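Side-chain contacts in class B carbapenemase GOB-18 (Elizabethkingia meningoseptica, PDB 5K0W), which probably hydrolyses beta-lactam antibiotics, carbapenems among them, using two zinc ions held in a metallo-beta-lactamase fold: residues 104-107 and 108-112; 159-163 and 164-168; 245-248 and 249-253; 256-259 and 260-263. All coordinates share one frame; numbering follows the deposited sequence.

Contact 1: 104-107 and 108-112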
# COMPACT_ATOMS: atom_id res chain seq x y z
N THR A 104 -3.35 3.57 -6.41
CA THR A 104 -3.17 3.14 -7.80
C THR A 104 -3.24 4.27 -8.84
O THR A 104 -3.04 4.00 -10.02
CB THR A 104 -4.28 2.12 -8.19
OG1 THR A 104 -5.54 2.79 -8.16
CG2 THR A 104 -4.33 0.91 -7.30
N GLY A 105 -3.65 5.46 -8.43
CA GLY A 105 -3.85 6.58 -9.36
C GLY A 105 -2.71 6.94 -10.30
O GLY A 105 -2.97 7.35 -11.43
N ALA A 106 -1.44 6.81 -9.84
CA ALA A 106 -0.28 7.14 -10.67
C ALA A 106 0.41 5.93 -11.26
O ALA A 106 1.43 6.09 -11.91
CB ALA A 106 0.70 7.99 -9.89
N LEU A 107 -0.18 4.73 -11.07
CA LEU A 107 0.37 3.44 -11.52
C LEU A 107 0.60 3.33 -13.00
O LEU A 107 1.64 2.80 -13.40
CB LEU A 107 -0.53 2.28 -11.06
CG LEU A 107 -0.05 1.44 -9.90
CD1 LEU A 107 -1.10 0.42 -9.55
CD2 LEU A 107 1.26 0.72 -10.24
N GLN A 108 -0.37 3.78 -13.82
CA GLN A 108 -0.24 3.75 -15.27
C GLN A 108 0.80 4.76 -15.72
O GLN A 108 1.63 4.44 -16.57
CB GLN A 108 -1.59 3.98 -15.98
CG GLN A 108 -1.54 3.74 -17.50
CD GLN A 108 -1.08 2.36 -17.89
OE1 GLN A 108 -1.00 1.45 -17.08
NE2 GLN A 108 -0.74 2.17 -19.15
N ASP A 109 0.77 5.96 -15.11
CA ASP A 109 1.70 7.07 -15.37
C ASP A 109 3.13 6.57 -15.15
O ASP A 109 3.98 6.81 -16.00
CB ASP A 109 1.36 8.27 -14.46
CG ASP A 109 -0.02 8.90 -14.67
OD1 ASP A 109 -0.60 8.72 -15.76
OD2 ASP A 109 -0.48 9.64 -13.76
N PHE A 110 3.36 5.81 -14.05
CA PHE A 110 4.66 5.21 -13.74
C PHE A 110 5.03 4.11 -14.72
O PHE A 110 6.15 4.12 -15.25
CB PHE A 110 4.72 4.70 -12.30
CG PHE A 110 5.21 5.74 -11.33
CD1 PHE A 110 6.54 6.14 -11.33
CD2 PHE A 110 4.33 6.35 -10.44
CE1 PHE A 110 6.99 7.14 -10.46
CE2 PHE A 110 4.79 7.35 -9.56
CZ PHE A 110 6.12 7.74 -9.58
N LYS A 111 4.10 3.17 -15.00
CA LYS A 111 4.34 2.05 -15.93
C LYS A 111 4.77 2.50 -17.32
O LYS A 111 5.71 1.91 -17.87
CB LYS A 111 3.15 1.09 -15.99
CG LYS A 111 3.59 -0.35 -16.22
CD LYS A 111 2.42 -1.22 -16.63
CE LYS A 111 2.87 -2.42 -17.42
NZ LYS A 111 1.71 -3.13 -18.03
N THR A 112 4.12 3.55 -17.88
CA THR A 112 4.45 4.08 -19.21
C THR A 112 5.76 4.86 -19.24
O THR A 112 6.59 4.64 -20.13
CB THR A 112 3.26 4.84 -19.89
OG1 THR A 112 3.00 6.08 -19.24
CG2 THR A 112 1.99 4.02 -19.97
O HOH W 1 -3.17 3.90 -12.88
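The start of helix 107-114 is built here, with Ala106 at the N-cap position and Phe110 one turn on. A type I beta turn from Thr104 to Leu107 leads in from helix 101-104, just after the zinc ligands Asp102 and His103. Phe110 N donates to Ala106 O at 2.9 Å, and Lys111 N follows with a 3.0 Å bond to Leu107 O. Ala106 CB meets the Phe110 ring at CD2 (4.0 Å), with CE2 slightly farther. Asp109 sets its CB beside Ala106 O at 3.4 Å; with CG turned back beside its own backbone N (chi1 -63°), OD2 comes to 4.0 Å from Ala106 CA, while OD1 forms a salt bridge with Lys146. One water ties the turn to the helix, donating to Thr104 O at 2.9 Å and accepting from Gln108 N at 3.0 Å, so this first-turn N-H is satisfied without a backbone acceptor. Phe110 reaches strand 91-95 through Ile91 and Leu94 and meets Phe74 of helix 73-83 edge-to-face, while Leu107 touches Leu94 of that strand and Leu128 of helix 125-129.

Contact 2: 159-163 and 164-168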
# COMPACT_ATOMS: atom_id res chain seq x y z
N LYS A 159 7.74 -14.69 -3.46
CA LYS A 159 8.95 -13.89 -3.31
C LYS A 159 9.21 -12.99 -4.53
O LYS A 159 9.12 -13.46 -5.67
CB LYS A 159 10.16 -14.79 -3.03
CG LYS A 159 10.38 -15.14 -1.56
CD LYS A 159 9.62 -16.38 -1.12
CE LYS A 159 9.95 -16.81 0.29
NZ LYS A 159 9.11 -16.12 1.31
N ILE A 160 9.51 -11.70 -4.30
CA ILE A 160 9.86 -10.71 -5.33
C ILE A 160 11.33 -10.37 -5.05
O ILE A 160 11.68 -9.98 -3.93
CB ILE A 160 8.97 -9.42 -5.31
CG1 ILE A 160 7.45 -9.73 -5.34
CG2 ILE A 160 9.36 -8.45 -6.44
CD1 ILE A 160 6.74 -9.50 -4.00
N LYS A 161 12.19 -10.58 -6.06
CA LYS A 161 13.62 -10.36 -5.87
C LYS A 161 14.21 -9.35 -6.85
O LYS A 161 13.86 -9.35 -8.03
CB LYS A 161 14.38 -11.70 -5.92
CG LYS A 161 13.83 -12.78 -4.98
CD LYS A 161 14.63 -14.07 -5.02
CE LYS A 161 15.46 -14.27 -3.78
NZ LYS A 161 14.87 -15.28 -2.86
N LEU A 162 15.08 -8.47 -6.35
CA LEU A 162 15.78 -7.42 -7.11
C LEU A 162 17.01 -7.12 -6.28
O LEU A 162 16.88 -6.68 -5.13
CB LEU A 162 14.89 -6.17 -7.31
CG LEU A 162 15.37 -5.10 -8.28
CD1 LEU A 162 15.21 -5.54 -9.72
CD2 LEU A 162 14.65 -3.79 -8.06
N GLY A 163 18.18 -7.45 -6.80
CA GLY A 163 19.43 -7.32 -6.05
C GLY A 163 19.43 -8.30 -4.89
O GLY A 163 18.91 -9.41 -5.02
N ASN A 164 19.95 -7.86 -3.73
CA ASN A 164 20.00 -8.68 -2.50
C ASN A 164 18.67 -8.64 -1.75
O ASN A 164 18.42 -9.51 -0.91
CB ASN A 164 21.14 -8.23 -1.59
CG ASN A 164 22.47 -8.04 -2.27
OD1 ASN A 164 23.02 -6.94 -2.26
ND2 ASN A 164 23.03 -9.10 -2.83
N ILE A 165 17.83 -7.63 -2.05
CA ILE A 165 16.50 -7.41 -1.49
C ILE A 165 15.54 -8.52 -1.95
O ILE A 165 15.50 -8.84 -3.14
CB ILE A 165 16.00 -5.99 -1.88
CG1 ILE A 165 16.54 -4.90 -0.92
CG2 ILE A 165 14.48 -5.88 -2.06
CD1 ILE A 165 15.86 -4.79 0.53
N THR A 166 14.79 -9.10 -1.00
CA THR A 166 13.76 -10.11 -1.22
C THR A 166 12.51 -9.71 -0.43
O THR A 166 12.58 -9.57 0.79
CB THR A 166 14.22 -11.54 -0.84
OG1 THR A 166 15.47 -11.82 -1.46
CG2 THR A 166 13.19 -12.61 -1.22
N LEU A 167 11.39 -9.51 -1.13
CA LEU A 167 10.12 -9.15 -0.52
C LEU A 167 9.19 -10.34 -0.58
O LEU A 167 9.16 -11.06 -1.58
CB LEU A 167 9.49 -7.98 -1.27
CG LEU A 167 9.62 -6.61 -0.64
CD1 LEU A 167 10.99 -6.05 -0.86
CD2 LEU A 167 8.66 -5.66 -1.25
N THR A 168 8.42 -10.55 0.49
CA THR A 168 7.45 -11.63 0.54
C THR A 168 6.09 -10.98 0.59
O THR A 168 5.86 -10.10 1.42
CB THR A 168 7.70 -12.57 1.75
OG1 THR A 168 9.00 -13.12 1.65
CG2 THR A 168 6.69 -13.71 1.83
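Ile160 and Leu167 face each other as a hydrogen-bonded antiparallel pair, and this is the tight part of the contact. Ile160 N reaches Leu167 O at 2.8 Å and Leu167 N returns to Ile160 O at 2.9 Å. Their side chains cross at a slant: the tip of Ile160, CD1, lies 4.2 Å from Leu167 CB, near the root of that side chain. Leu162 and Ile165 lie on the same face of the sheet. Together the four residues look into the interior of the alpha-beta/beta-alpha sandwich, where Ile160 meets Ile93, Leu167 meets Leu95 and Ile57, and Ile165 meets Ile64, all on strands of the other sheet.

The two strands form a beta hairpin at the edge of the five-stranded sheet, closed by a type II' turn from Leu162 to Ile165. Gly163 takes the positive phi of 66° that this turn needs. Leu162 N to Ile165 O is 3.3 Å, whereas the return bond from Ile165 N to Leu162 O is weak.

The opposite face is looser and turned to solvent. Lys159 folds at chi2 (88°) and again at chi4, which brings it alongside Thr168 and lets NZ donate to Thr168 OG1 at 3.0 Å. Its CG meanwhile touches Thr166 CG2 at 3.8 Å. Lys161 runs alongside Thr166, pointing the same way, with CE 3.4 Å from Thr166 OG1 and NZ against the CG2 methyl.

Contact 3: 245-248 and 249-253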
# COMPACT_ATOMS: atom_id res chain seq x y z
N PHE A 245 0.17 4.74 11.11
CA PHE A 245 1.37 4.51 11.89
C PHE A 245 1.84 5.77 12.59
O PHE A 245 2.96 5.82 13.09
CB PHE A 245 2.47 3.81 11.07
CG PHE A 245 2.99 4.50 9.83
CD1 PHE A 245 2.25 4.50 8.66
CD2 PHE A 245 4.26 5.06 9.81
CE1 PHE A 245 2.74 5.10 7.50
CE2 PHE A 245 4.76 5.64 8.64
CZ PHE A 245 4.00 5.66 7.49
N ASP A 246 0.93 6.77 12.69
CA ASP A 246 1.09 8.06 13.37
C ASP A 246 2.40 8.76 13.00
O ASP A 246 3.17 9.14 13.88
CB ASP A 246 0.98 7.89 14.90
CG ASP A 246 -0.20 7.07 15.36
OD1 ASP A 246 -1.36 7.53 15.19
OD2 ASP A 246 0.02 5.98 15.95
N LEU A 247 2.65 8.90 11.69
CA LEU A 247 3.87 9.50 11.15
C LEU A 247 4.09 10.92 11.62
O LEU A 247 5.20 11.25 12.03
CB LEU A 247 3.85 9.43 9.61
CG LEU A 247 5.00 10.12 8.86
CD1 LEU A 247 6.32 9.42 9.11
CD2 LEU A 247 4.71 10.21 7.39
N HIS A 248 3.03 11.75 11.57
CA HIS A 248 3.08 13.18 11.93
C HIS A 248 3.11 13.48 13.41
O HIS A 248 3.41 14.61 13.79
CB HIS A 248 2.04 13.99 11.15
CG HIS A 248 2.00 13.64 9.69
ND1 HIS A 248 3.08 13.89 8.85
CD2 HIS A 248 1.05 13.00 8.99
CE1 HIS A 248 2.72 13.43 7.67
NE2 HIS A 248 1.51 12.88 7.70
N GLU A 249 2.84 12.47 14.26
CA GLU A 249 2.94 12.57 15.71
C GLU A 249 4.36 12.18 16.14
O GLU A 249 4.90 12.75 17.08
CB GLU A 249 1.90 11.67 16.39
CG GLU A 249 0.54 12.34 16.49
CD GLU A 249 -0.67 11.45 16.73
OE1 GLU A 249 -1.73 11.72 16.14
OE2 GLU A 249 -0.56 10.50 17.54
N LYS A 250 4.96 11.22 15.41
CA LYS A 250 6.30 10.68 15.60
C LYS A 250 7.38 11.64 15.13
O LYS A 250 8.42 11.74 15.79
CB LYS A 250 6.46 9.37 14.83
CG LYS A 250 5.83 8.19 15.51
CD LYS A 250 5.76 7.01 14.58
CE LYS A 250 5.17 5.85 15.32
NZ LYS A 250 5.15 4.62 14.50
N ARG A 251 7.17 12.30 13.97
CA ARG A 251 8.17 13.21 13.41
C ARG A 251 7.59 14.41 12.67
O ARG A 251 6.42 14.41 12.28
CB ARG A 251 9.19 12.45 12.51
CG ARG A 251 8.66 11.99 11.16
CD ARG A 251 9.61 11.10 10.38
NE ARG A 251 10.86 11.77 10.01
CZ ARG A 251 10.99 12.61 8.98
NH1 ARG A 251 12.17 13.15 8.71
NH2 ARG A 251 9.95 12.92 8.22
N LYS A 252 8.45 15.42 12.49
CA LYS A 252 8.19 16.63 11.72
C LYS A 252 9.12 16.55 10.52
O LYS A 252 10.12 15.83 10.57
CB LYS A 252 8.47 17.90 12.56
CG LYS A 252 7.28 18.84 12.68
CD LYS A 252 6.35 18.51 13.87
CE LYS A 252 5.10 19.36 13.90
NZ LYS A 252 4.27 19.10 15.10
N GLU A 253 8.80 17.21 9.41
CA GLU A 253 9.69 17.20 8.25
C GLU A 253 11.05 17.79 8.60
O GLU A 253 11.14 18.72 9.42
CB GLU A 253 9.06 17.94 7.06
CG GLU A 253 7.84 17.21 6.53
CD GLU A 253 6.89 18.11 5.77
OE1 GLU A 253 7.20 18.43 4.61
OE2 GLU A 253 5.85 18.51 6.36
O HOH W 2 5.68 14.80 9.90
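Lys250 reaches back to Phe245 in the one side-chain hydrogen bond that crosses the contact. Its chain is extended beyond CG, running past the carbonyl of Asp246, so that NZ donates to Phe245 O at 2.9 Å, 17° out of the carbonyl plane. The same ammonium forms a salt bridge with Asp264, so Phe245 O and the Asp264 carboxylate both hold it. In the backbone, Lys250 N bonds to Asp246 O at 3.1 Å and Arg251 N to Leu247 O at 3.0 Å; these make up the short helix 247-250, with Asp246 at the N-cap position but contributing no side-chain cap.

Charge enters with Asp246 and Glu249, whose OD1 and OE2 are 3.9 Å apart in carboxylates whose planes are 21° apart. The like charges would be expected to disfavour each other.

Apolar contact comes from Leu247 and Arg251, side by side and pointing the same way, with CD1 of the leucine 3.9 Å from CD of the arginine.

A water links His248 to the end of the helix. It lies at the ring edge, 2.9 Å from ND1, and donates to Arg251 O.

Outside the helix, His248 stacks on Tyr50 and bonds through NE2 to that residue's carbonyl, Arg251 donates from NH1 to Asp255 O and makes a cation-pi contact with Phe38 of strand 38-41, and Phe245 packs on Trp237, Val238 and Ala239 of strand 236-239.

Contact 4: 256-259 and 260-263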
# COMPACT_ATOMS: atom_id res chain seq x y z
N PRO A 256 16.05 14.00 11.60
CA PRO A 256 17.07 13.06 11.09
C PRO A 256 16.67 11.60 11.12
O PRO A 256 15.70 11.22 11.79
CB PRO A 256 18.27 13.34 12.00
CG PRO A 256 17.65 13.77 13.28
CD PRO A 256 16.47 14.60 12.88
N TYR A 257 17.45 10.77 10.39
CA TYR A 257 17.28 9.32 10.30
C TYR A 257 17.11 8.71 11.70
O TYR A 257 17.97 8.88 12.56
CB TYR A 257 18.50 8.71 9.56
CG TYR A 257 18.45 7.22 9.38
CD1 TYR A 257 17.44 6.62 8.63
CD2 TYR A 257 19.44 6.40 9.91
CE1 TYR A 257 17.39 5.24 8.45
CE2 TYR A 257 19.42 5.02 9.71
CZ TYR A 257 18.40 4.44 8.96
OH TYR A 257 18.34 3.08 8.79
N ASN A 258 15.95 8.10 11.94
CA ASN A 258 15.56 7.51 13.23
C ASN A 258 14.60 6.29 13.06
O ASN A 258 13.41 6.40 13.36
CB ASN A 258 14.94 8.62 14.14
CG ASN A 258 14.73 8.26 15.59
OD1 ASN A 258 14.86 7.10 16.03
ND2 ASN A 258 14.40 9.26 16.39
N PRO A 259 15.13 5.11 12.64
CA PRO A 259 14.27 3.92 12.50
C PRO A 259 13.44 3.51 13.72
O PRO A 259 12.39 2.89 13.54
CB PRO A 259 15.26 2.81 12.14
CG PRO A 259 16.39 3.50 11.55
CD PRO A 259 16.52 4.81 12.24
N GLN A 260 13.90 3.84 14.95
CA GLN A 260 13.24 3.51 16.24
C GLN A 260 11.87 4.12 16.42
O GLN A 260 11.13 3.70 17.30
CB GLN A 260 14.13 3.85 17.44
CG GLN A 260 15.34 2.94 17.59
CD GLN A 260 16.60 3.55 17.05
OE1 GLN A 260 16.59 4.37 16.11
NE2 GLN A 260 17.73 3.14 17.61
N LEU A 261 11.53 5.12 15.58
CA LEU A 261 10.21 5.74 15.58
C LEU A 261 9.19 4.72 15.08
O LEU A 261 8.04 4.74 15.51
CB LEU A 261 10.17 6.96 14.63
CG LEU A 261 10.98 8.18 15.02
CD1 LEU A 261 11.18 9.09 13.84
CD2 LEU A 261 10.33 8.94 16.19
N PHE A 262 9.62 3.82 14.17
CA PHE A 262 8.78 2.82 13.53
C PHE A 262 8.92 1.41 14.11
O PHE A 262 8.53 0.42 13.48
CB PHE A 262 8.94 2.89 12.00
CG PHE A 262 8.95 4.32 11.51
CD1 PHE A 262 7.78 5.09 11.54
CD2 PHE A 262 10.13 4.93 11.10
CE1 PHE A 262 7.80 6.43 11.15
CE2 PHE A 262 10.14 6.26 10.69
CZ PHE A 262 8.97 7.00 10.71
N MET A 263 9.41 1.34 15.36
CA MET A 263 9.62 0.10 16.11
C MET A 263 8.62 -0.01 17.25
O MET A 263 8.86 -0.72 18.22
CB MET A 263 11.05 0.05 16.64
CG MET A 263 12.07 -0.06 15.55
SD MET A 263 13.71 -0.29 16.23
CE MET A 263 14.57 -0.71 14.77
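Asn258 and Leu261 meet round a short 3-10 segment, in the loop that leads from helix 247-250 to the C-terminal helix 265-284. Two backbone hydrogen bonds, each spanning three residues, define it: Leu261 N to Asn258 O at 3.2 Å and Phe262 N to Pro259 O at 3.0 Å.

Among the side chains, Asn258 and Leu261 run at about a right angle to each other. The asparagine's CG is anti to its own nitrogen (chi1 -169°), which brings Asn258 CG to 3.8 Å from Leu261 CG. The leucine also packs on that residue's carbonyl, with Leu261 CG 3.4 Å from Asn258 O. The side chains of Asn258 and Gln260 likewise cross at about a right angle. Pro259 CB approaches Met263 CE at 4.4 Å, both residues also touching Tyr193 of strand 192-198 and Ile236 of strand 236-239.

Ring faces account for the remaining packing. Leu261 CB sits over the centre of the Phe262 ring, 3.9 Å above its plane, while Phe262 itself packs on Ile40 of strand 38-41. Tyr257, whose hydroxyl is hydrogen-bonded to Asp188 and to Gly42 N, has a cation-pi contact with Arg39. Pro259 CD stands over the centre of the Tyr257 ring, 3.7 Å above its plane.

From the N terminus the four contacts follow in series; none nests in or crosses another. Contact 1 turns the chain from helix 101-104, which carries zinc ligands, into helix 107-114 against the seven-stranded sheet. Contact 2 closes the hairpin between strands 159-162 and 165-171 at the edge of the five-stranded sheet, its centre about 22 Å from that of contact 1. Contact 3 follows strand 236-239 and the ligand His241, and contact 4 rounds the loop before helix 265-284. Only these last two touch: Leu247 CD1 lies 3.9 Å from Phe262 CE1, Phe245 also packs on Phe262, and Lys250 NZ makes a weak hydrogen bond to Leu261 O.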